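Local structure of monosaccharide-transporting ATPase (Actinobacillus succinogenes, 5DTE) at residues Leu115-Asp120 and Val168-Gln173; Val136-Gly141 and Ser247-Ile252; Leu32-Ser37 and Glu65-Thr70. The protein binds beta-D-allopyranose and probably serves as the periplasmic solute-binding protein of a sugar ABC transporter. All coordinates share one frame; numbering follows the deposited sequence.

Contact 1 of 3, residues Leu115-Asp120 and Val168-Gln173; sequences LDVRLD and VDNGEQ. With ALL (beta-D-allopyranose), chain E.
Asn170 reaches from the first turn of helix 169-182 to Asp116 and Val117 in the loop after strand 112-115, so this buried contact bridges the two lobes of a periplasmic sugar-binding protein beside the bound allose. Val168 takes the N-cap position of the helix. Asn170 then carries the contact. Its CG lies anti to the carbonyl carbon (chi1 -64°), which swings the amide across to the loop. Asn170 ND2 donates a nearly straight hydrogen bond of 3.1 Å to Asp116 O. The acceptor lies almost in the amide plane, yet the donor stands well above the carbonyl plane. At the other end of the amide, Asn170 OD1 sits 3.6 Å from Val117 CA, with Val117 CG2 a little farther off. The carboxylate of Asp116, its plane turned 75° from the amide, faces the sugar and takes two hydrogen bonds: ALL O2 gives one to OD1 (3.1 Å) and ALL O1 one to OD2 (2.9 Å). Around the contact, Tyr133 of strand 132-135 also hydrogen-bonds Asp116 O through its OH, Phe41 of helix 39-54 touches the Asp116 side chain, and Asn138 of helix 138-152 packs on Asn170.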
# COMPACT_ATOMS: atom_id res chain seq x y z
N LEU A 115 8.11 -7.54 -2.70
CA LEU A 115 6.77 -7.36 -2.12
C LEU A 115 6.33 -5.89 -2.13
O LEU A 115 7.17 -5.00 -2.05
CB LEU A 115 6.74 -7.90 -0.68
CG LEU A 115 5.49 -7.82 0.20
CD1 LEU A 115 4.37 -8.68 -0.36
CD2 LEU A 115 5.79 -8.26 1.63
N ASP A 116 5.02 -5.66 -2.24
CA ASP A 116 4.36 -4.34 -2.14
C ASP A 116 4.66 -3.31 -3.24
O ASP A 116 3.81 -3.04 -4.09
CB ASP A 116 4.67 -3.68 -0.78
CG ASP A 116 3.84 -2.41 -0.54
OD1 ASP A 116 2.62 -2.41 -0.86
OD2 ASP A 116 4.40 -1.42 -0.02
N VAL A 117 5.84 -2.71 -3.17
CA VAL A 117 6.25 -1.68 -4.13
C VAL A 117 6.98 -2.34 -5.30
O VAL A 117 7.92 -3.10 -5.11
CB VAL A 117 7.13 -0.62 -3.44
CG1 VAL A 117 7.77 0.31 -4.47
CG2 VAL A 117 6.31 0.17 -2.40
N ARG A 118 6.52 -2.07 -6.52
CA ARG A 118 7.03 -2.79 -7.69
C ARG A 118 8.20 -2.09 -8.34
O ARG A 118 8.14 -0.88 -8.63
CB ARG A 118 5.92 -3.00 -8.72
CG ARG A 118 6.30 -3.97 -9.83
CD ARG A 118 5.13 -4.20 -10.81
NE ARG A 118 5.58 -4.53 -12.16
CZ ARG A 118 6.00 -5.73 -12.54
NH1 ARG A 118 6.41 -5.94 -13.79
NH2 ARG A 118 6.02 -6.74 -11.67
N LEU A 119 9.28 -2.86 -8.55
CA LEU A 119 10.49 -2.37 -9.23
C LEU A 119 10.19 -1.94 -10.68
O LEU A 119 9.33 -2.51 -11.35
CB LEU A 119 11.60 -3.43 -9.21
CG LEU A 119 12.18 -4.03 -7.92
CD1 LEU A 119 13.37 -4.93 -8.24
CD2 LEU A 119 12.57 -2.99 -6.90
N ASP A 120 10.91 -0.93 -11.16
CA ASP A 120 10.73 -0.42 -12.52
C ASP A 120 10.93 -1.54 -13.55
O ASP A 120 12.02 -2.10 -13.63
CB ASP A 120 11.70 0.73 -12.80
CG ASP A 120 11.13 1.76 -13.75
OD1 ASP A 120 10.07 2.34 -13.42
OD2 ASP A 120 11.73 1.99 -14.82
N VAL A 168 6.56 7.49 -5.18
CA VAL A 168 6.28 6.06 -4.99
C VAL A 168 5.15 5.57 -5.88
O VAL A 168 4.07 6.14 -5.91
CB VAL A 168 5.91 5.73 -3.52
CG1 VAL A 168 5.02 4.49 -3.46
CG2 VAL A 168 7.17 5.52 -2.70
N ASP A 169 5.42 4.49 -6.60
CA ASP A 169 4.49 3.94 -7.58
C ASP A 169 3.10 3.69 -7.01
O ASP A 169 2.11 4.08 -7.61
CB ASP A 169 5.05 2.64 -8.15
CG ASP A 169 4.36 2.23 -9.42
OD1 ASP A 169 4.65 2.86 -10.46
OD2 ASP A 169 3.54 1.29 -9.39
N ASN A 170 3.03 3.04 -5.86
CA ASN A 170 1.74 2.66 -5.29
C ASN A 170 0.85 3.88 -5.06
O ASN A 170 -0.37 3.84 -5.29
CB ASN A 170 1.93 1.90 -3.98
CG ASN A 170 2.64 0.59 -4.18
OD1 ASN A 170 3.44 0.43 -5.11
ND2 ASN A 170 2.35 -0.37 -3.31
N GLY A 171 1.46 4.98 -4.64
CA GLY A 171 0.71 6.20 -4.40
C GLY A 171 0.16 6.81 -5.67
O GLY A 171 -1.04 7.04 -5.78
N GLU A 172 1.05 7.07 -6.63
CA GLU A 172 0.69 7.62 -7.94
C GLU A 172 -0.30 6.71 -8.67
O GLU A 172 -1.28 7.20 -9.21
CB GLU A 172 1.95 7.84 -8.81
CG GLU A 172 3.09 8.67 -8.14
CD GLU A 172 2.93 10.20 -8.23
OE1 GLU A 172 2.06 10.69 -8.98
OE2 GLU A 172 3.70 10.93 -7.55
N GLN A 173 -0.07 5.40 -8.67
CA GLN A 173 -1.02 4.44 -9.27
C GLN A 173 -2.45 4.63 -8.73
O GLN A 173 -3.41 4.69 -9.50
CB GLN A 173 -0.57 3.00 -9.04
CG GLN A 173 0.61 2.53 -9.88
CD GLN A 173 0.41 2.74 -11.38
OE1 GLN A 173 -0.61 2.35 -11.94
NE2 GLN A 173 1.40 3.34 -12.03
C1 ALL E . 2.14 1.50 0.41
C2 ALL E . 1.34 0.30 0.89
C3 ALL E . 0.40 0.65 1.98
C4 ALL E . 1.03 1.49 3.05
C5 ALL E . 1.62 2.73 2.39
C6 ALL E . 2.11 3.75 3.36
O1 ALL E . 3.16 1.12 -0.42
O2 ALL E . 0.58 -0.19 -0.23
O3 ALL E . -0.70 1.42 1.41
O4 ALL E . 0.06 1.85 4.03
O5 ALL E . 2.71 2.29 1.54
O6 ALL E . 3.30 3.29 3.96

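Contact 2 of 3, residues Val136-Gly141 and Ser247-Ile252; sequences VDNFNG and SGYDGI. With ALL (beta-D-allopyranose), chain E.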
# COMPACT_ATOMS: atom_id res chain seq x y z
N VAL A 136 -0.76 -5.88 -5.30
CA VAL A 136 -2.08 -5.62 -5.89
C VAL A 136 -1.97 -4.60 -7.03
O VAL A 136 -0.97 -3.90 -7.17
CB VAL A 136 -3.13 -5.08 -4.86
CG1 VAL A 136 -3.66 -6.20 -3.98
CG2 VAL A 136 -2.58 -3.92 -4.02
N ASP A 137 -3.00 -4.55 -7.88
CA ASP A 137 -3.13 -3.47 -8.84
C ASP A 137 -3.59 -2.24 -8.08
O ASP A 137 -4.76 -2.15 -7.70
CB ASP A 137 -4.13 -3.85 -9.95
CG ASP A 137 -3.83 -3.15 -11.26
OD1 ASP A 137 -3.48 -1.96 -11.24
OD2 ASP A 137 -3.95 -3.81 -12.32
N ASN A 138 -2.68 -1.31 -7.81
CA ASN A 138 -3.04 -0.14 -7.02
C ASN A 138 -3.82 0.84 -7.88
O ASN A 138 -4.61 1.63 -7.37
CB ASN A 138 -1.81 0.52 -6.41
CG ASN A 138 -1.14 -0.35 -5.34
OD1 ASN A 138 -1.80 -0.85 -4.43
ND2 ASN A 138 0.16 -0.53 -5.46
N PHE A 139 -3.63 0.77 -9.19
CA PHE A 139 -4.39 1.60 -10.12
C PHE A 139 -5.85 1.23 -10.05
O PHE A 139 -6.72 2.09 -9.83
CB PHE A 139 -3.89 1.44 -11.56
CG PHE A 139 -4.67 2.23 -12.58
CD1 PHE A 139 -4.30 3.53 -12.90
CD2 PHE A 139 -5.75 1.64 -13.24
CE1 PHE A 139 -5.00 4.24 -13.86
CE2 PHE A 139 -6.46 2.34 -14.21
CZ PHE A 139 -6.09 3.65 -14.52
N ASN A 140 -6.09 -0.06 -10.24
CA ASN A 140 -7.41 -0.65 -10.13
C ASN A 140 -8.04 -0.43 -8.74
O ASN A 140 -9.23 -0.08 -8.63
CB ASN A 140 -7.32 -2.14 -10.44
CG ASN A 140 -8.58 -2.67 -11.05
OD1 ASN A 140 -9.21 -3.58 -10.50
ND2 ASN A 140 -8.98 -2.10 -12.19
N GLY A 141 -7.24 -0.63 -7.69
CA GLY A 141 -7.67 -0.42 -6.33
C GLY A 141 -8.23 0.98 -6.12
O GLY A 141 -9.31 1.12 -5.54
N SER A 247 -12.84 8.23 1.55
CA SER A 247 -12.42 6.87 1.22
C SER A 247 -10.93 6.68 1.51
O SER A 247 -10.12 7.61 1.32
CB SER A 247 -12.72 6.55 -0.25
OG SER A 247 -12.14 7.53 -1.09
N GLY A 248 -10.56 5.49 1.98
CA GLY A 248 -9.18 5.17 2.29
C GLY A 248 -8.69 3.94 1.57
O GLY A 248 -9.36 3.41 0.68
N TYR A 249 -7.52 3.45 1.97
CA TYR A 249 -6.86 2.36 1.25
C TYR A 249 -5.88 1.62 2.14
O TYR A 249 -4.93 2.24 2.61
CB TYR A 249 -6.13 2.90 0.03
CG TYR A 249 -5.78 1.86 -1.00
CD1 TYR A 249 -6.47 1.80 -2.21
CD2 TYR A 249 -4.76 0.95 -0.78
CE1 TYR A 249 -6.16 0.85 -3.17
CE2 TYR A 249 -4.44 -0.02 -1.74
CZ TYR A 249 -5.14 -0.05 -2.94
OH TYR A 249 -4.84 -0.99 -3.90
N ASP A 250 -6.16 0.32 2.37
CA ASP A 250 -5.30 -0.69 3.02
C ASP A 250 -6.16 -1.70 3.79
O ASP A 250 -5.88 -2.90 3.83
CB ASP A 250 -4.26 -0.09 3.99
CG ASP A 250 -3.04 0.46 3.28
OD1 ASP A 250 -2.94 0.30 2.05
OD2 ASP A 250 -2.19 1.08 3.95
N GLY A 251 -7.20 -1.19 4.44
CA GLY A 251 -8.09 -2.01 5.24
C GLY A 251 -7.66 -2.29 6.68
O GLY A 251 -8.01 -3.33 7.23
N ILE A 252 -6.92 -1.36 7.29
CA ILE A 252 -6.46 -1.55 8.67
C ILE A 252 -7.69 -1.62 9.58
O ILE A 252 -8.77 -1.14 9.21
CB ILE A 252 -5.46 -0.42 9.15
CG1 ILE A 252 -6.11 0.96 9.19
CG2 ILE A 252 -4.23 -0.35 8.25
CD1 ILE A 252 -5.11 2.06 9.46
C1 ALL E . 2.14 1.50 0.41
C2 ALL E . 1.34 0.30 0.89
C3 ALL E . 0.40 0.65 1.98
C4 ALL E . 1.03 1.49 3.05
C5 ALL E . 1.62 2.73 2.39
C6 ALL E . 2.11 3.75 3.36
O1 ALL E . 3.16 1.12 -0.42
O2 ALL E . 0.58 -0.19 -0.23
O3 ALL E . -0.70 1.42 1.41
O4 ALL E . 0.06 1.85 4.03
O5 ALL E . 2.71 2.29 1.54
O6 ALL E . 3.30 3.29 3.96
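Val136 meets the hydroxyl end of Tyr249 where the chain passes from the six-stranded parallel sheet of one lobe into helix 138-152 of the other, one of the interlobe crossovers of the periplasmic sugar-binding fold. Val136 CG2 lies 3.7 Å from Tyr249 OH, the two side chains coming from opposite directions. Asp137 follows as N-cap of the helix, its OD1 accepting a weak, long bond from Asn140 N, while its carbonyl receives the hydrogen bond of Gly141 N. Asn138 turns its amide end to the tyrosine: OD1 is 3.1 Å from Tyr249 OH, with amide and ring planes 67° apart. The firmer partner of that oxygen is Arg174, which hydrogen-bonds it and also binds the sugar. Gly141, one turn along, brings bare backbone to the edge of the ring, its C atom 3.6 Å from Tyr249 CE1. The tyrosine extends from its loop to the helix because its CG is anti to the backbone N (chi1 -162°). The next residue, Asp250, serves the ligand: its OD1 lies in the plane of the Tyr249 ring, at the edge, and accepts a hydrogen bond of 2.6 Å from ALL O3.

Contact 3 of 3, residues Leu32-Ser37 and Glu65-Thr70; sequences LMKTLS and EKEDST. With ALL (beta-D-allopyranose), chain E.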
# COMPACT_ATOMS: atom_id res chain seq x y z
N LEU A 32 12.39 -7.78 4.90
CA LEU A 32 13.02 -6.47 5.05
C LEU A 32 12.06 -5.36 4.68
O LEU A 32 11.68 -5.21 3.52
CB LEU A 32 14.29 -6.40 4.21
CG LEU A 32 15.31 -7.44 4.66
CD1 LEU A 32 16.53 -7.41 3.77
CD2 LEU A 32 15.69 -7.21 6.11
N MET A 33 11.68 -4.58 5.68
CA MET A 33 10.54 -3.69 5.53
C MET A 33 10.91 -2.21 5.60
O MET A 33 11.79 -1.82 6.35
CB MET A 33 9.49 -4.03 6.59
CG MET A 33 9.04 -5.47 6.48
SD MET A 33 7.92 -5.98 7.77
CE MET A 33 6.47 -5.03 7.36
N LYS A 34 10.22 -1.40 4.81
CA LYS A 34 10.51 0.02 4.74
C LYS A 34 10.06 0.76 6.00
O LYS A 34 10.60 1.82 6.34
CB LYS A 34 9.86 0.64 3.49
CG LYS A 34 8.36 0.54 3.38
CD LYS A 34 7.91 0.79 1.93
CE LYS A 34 6.49 1.33 1.86
NZ LYS A 34 6.04 1.63 0.47
N THR A 35 9.10 0.18 6.72
CA THR A 35 8.63 0.76 7.97
C THR A 35 7.78 -0.22 8.77
O THR A 35 7.34 -1.25 8.26
CB THR A 35 7.82 2.08 7.73
OG1 THR A 35 7.64 2.78 8.96
CG2 THR A 35 6.46 1.78 7.08
N LEU A 36 7.57 0.10 10.04
CA LEU A 36 6.63 -0.62 10.90
C LEU A 36 5.77 0.39 11.65
O LEU A 36 4.86 0.01 12.40
CB LEU A 36 7.36 -1.53 11.89
CG LEU A 36 7.66 -2.98 11.52
CD1 LEU A 36 8.29 -3.65 12.72
CD2 LEU A 36 6.41 -3.73 11.07
N SER A 37 6.07 1.68 11.44
CA SER A 37 5.32 2.80 12.00
C SER A 37 3.86 2.79 11.55
O SER A 37 2.97 3.22 12.29
CB SER A 37 5.96 4.14 11.61
OG SER A 37 7.30 4.23 12.08
N GLU A 65 14.97 2.67 9.09
CA GLU A 65 14.71 3.64 10.14
C GLU A 65 13.76 4.75 9.70
O GLU A 65 12.68 4.88 10.27
CB GLU A 65 16.03 4.20 10.68
CG GLU A 65 16.72 3.20 11.61
CD GLU A 65 18.13 3.59 11.98
OE1 GLU A 65 18.29 4.64 12.63
OE2 GLU A 65 19.06 2.83 11.63
N LYS A 66 14.10 5.56 8.71
CA LYS A 66 13.04 6.40 8.18
C LYS A 66 12.41 5.65 7.01
O LYS A 66 13.06 4.80 6.37
CB LYS A 66 13.52 7.83 7.80
CG LYS A 66 14.78 7.97 6.97
CD LYS A 66 15.09 9.45 6.69
CE LYS A 66 16.24 9.64 5.68
NZ LYS A 66 15.82 9.65 4.25
N GLU A 67 11.13 5.91 6.77
CA GLU A 67 10.41 5.18 5.75
C GLU A 67 11.02 5.45 4.40
O GLU A 67 11.08 4.56 3.56
CB GLU A 67 8.93 5.55 5.75
CG GLU A 67 8.09 4.59 4.92
CD GLU A 67 6.59 4.85 5.00
OE1 GLU A 67 5.86 4.33 4.13
OE2 GLU A 67 6.14 5.58 5.92
N ASP A 68 11.51 6.68 4.21
CA ASP A 68 12.04 7.12 2.91
C ASP A 68 13.54 6.92 2.69
O ASP A 68 14.05 7.24 1.63
CB ASP A 68 11.70 8.60 2.68
CG ASP A 68 12.08 9.49 3.85
OD1 ASP A 68 12.74 8.99 4.78
OD2 ASP A 68 11.73 10.68 3.83
N SER A 69 14.27 6.37 3.67
CA SER A 69 15.68 6.14 3.42
C SER A 69 15.86 4.88 2.60
O SER A 69 15.79 3.77 3.13
CB SER A 69 16.49 6.02 4.71
OG SER A 69 17.88 6.11 4.39
N THR A 70 16.07 5.09 1.31
CA THR A 70 16.33 4.02 0.37
C THR A 70 17.65 3.30 0.63
O THR A 70 17.69 2.08 0.65
CB THR A 70 16.36 4.55 -1.07
OG1 THR A 70 15.05 5.00 -1.45
CG2 THR A 70 16.85 3.47 -2.04
C1 ALL E . 2.14 1.50 0.41
C2 ALL E . 1.34 0.30 0.89
C3 ALL E . 0.40 0.65 1.98
C4 ALL E . 1.03 1.49 3.05
C5 ALL E . 1.62 2.73 2.39
C6 ALL E . 2.11 3.75 3.36
O1 ALL E . 3.16 1.12 -0.42
O2 ALL E . 0.58 -0.19 -0.23
O3 ALL E . -0.70 1.42 1.41
O4 ALL E . 0.06 1.85 4.03
O5 ALL E . 2.71 2.29 1.54
O6 ALL E . 3.30 3.29 3.96
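The carboxylate of Glu67 has the methyl CG2 of Thr35 standing over one face, almost directly above CD at 3.7 Å, while beyond OE1 lies the sugar, whose O6 donates a 2.8 Å hydrogen bond to that oxygen. The other flat group, the Asp68 carboxylate, is met from above its plane by Lys66 NZ in a salt bridge on the exposed side of the loop. Glu67 runs to the ligand as an extended chain, CG anti to the backbone N (chi1 -168°), and its CG passes 3.8 Å from Thr35 CB. At the root of the chain, Glu67 CA approaches Lys34 O at 3.4 Å in a practically linear CA-H...O contact. Lys34, also extended beyond CG, crosses Glu67 at a slant. Lys34 CE is 3.8 Å from Glu67 OE1, whereas Lys34 NZ continues past it to donate to ALL O1 at 3.1 Å. The ammonium of Lys34 and the carboxylate of Glu67 remain beyond salt-bridge range but could still steady each other. The Thr35 hydroxyl accepts from Ser37 N, forming an ST turn. Loops after two adjacent parallel strands, 28-33 and 58-63, thus line the sugar site, as in other Rossmann-like periplasmic binding proteins.

All three contacts converge on the bound allose. Contact 3 belongs to the lobe of the six-stranded sheet, contact 1 spans the cleft between the lobes, and contact 2 lies in the lobe of the four-stranded sheet, next to the crossover. Contacts 1 and 2, centres 12 Å apart, abut through helices 138-152 and 169-182, with Gln173 CB 3.8 Å from Asn138 CB. Contacts 1 and 3, centres 14 Å apart, share the anomeric end of the sugar: O1 donates to Asp116 and accepts from Lys34. A long, weak ion pair of 3.5 Å joins Asp116 OD2 to Lys34 NZ. Contacts 2 and 3 do not touch, their nearest atoms being about 9 Å apart; the sugar lies between Asp250 and Glu67.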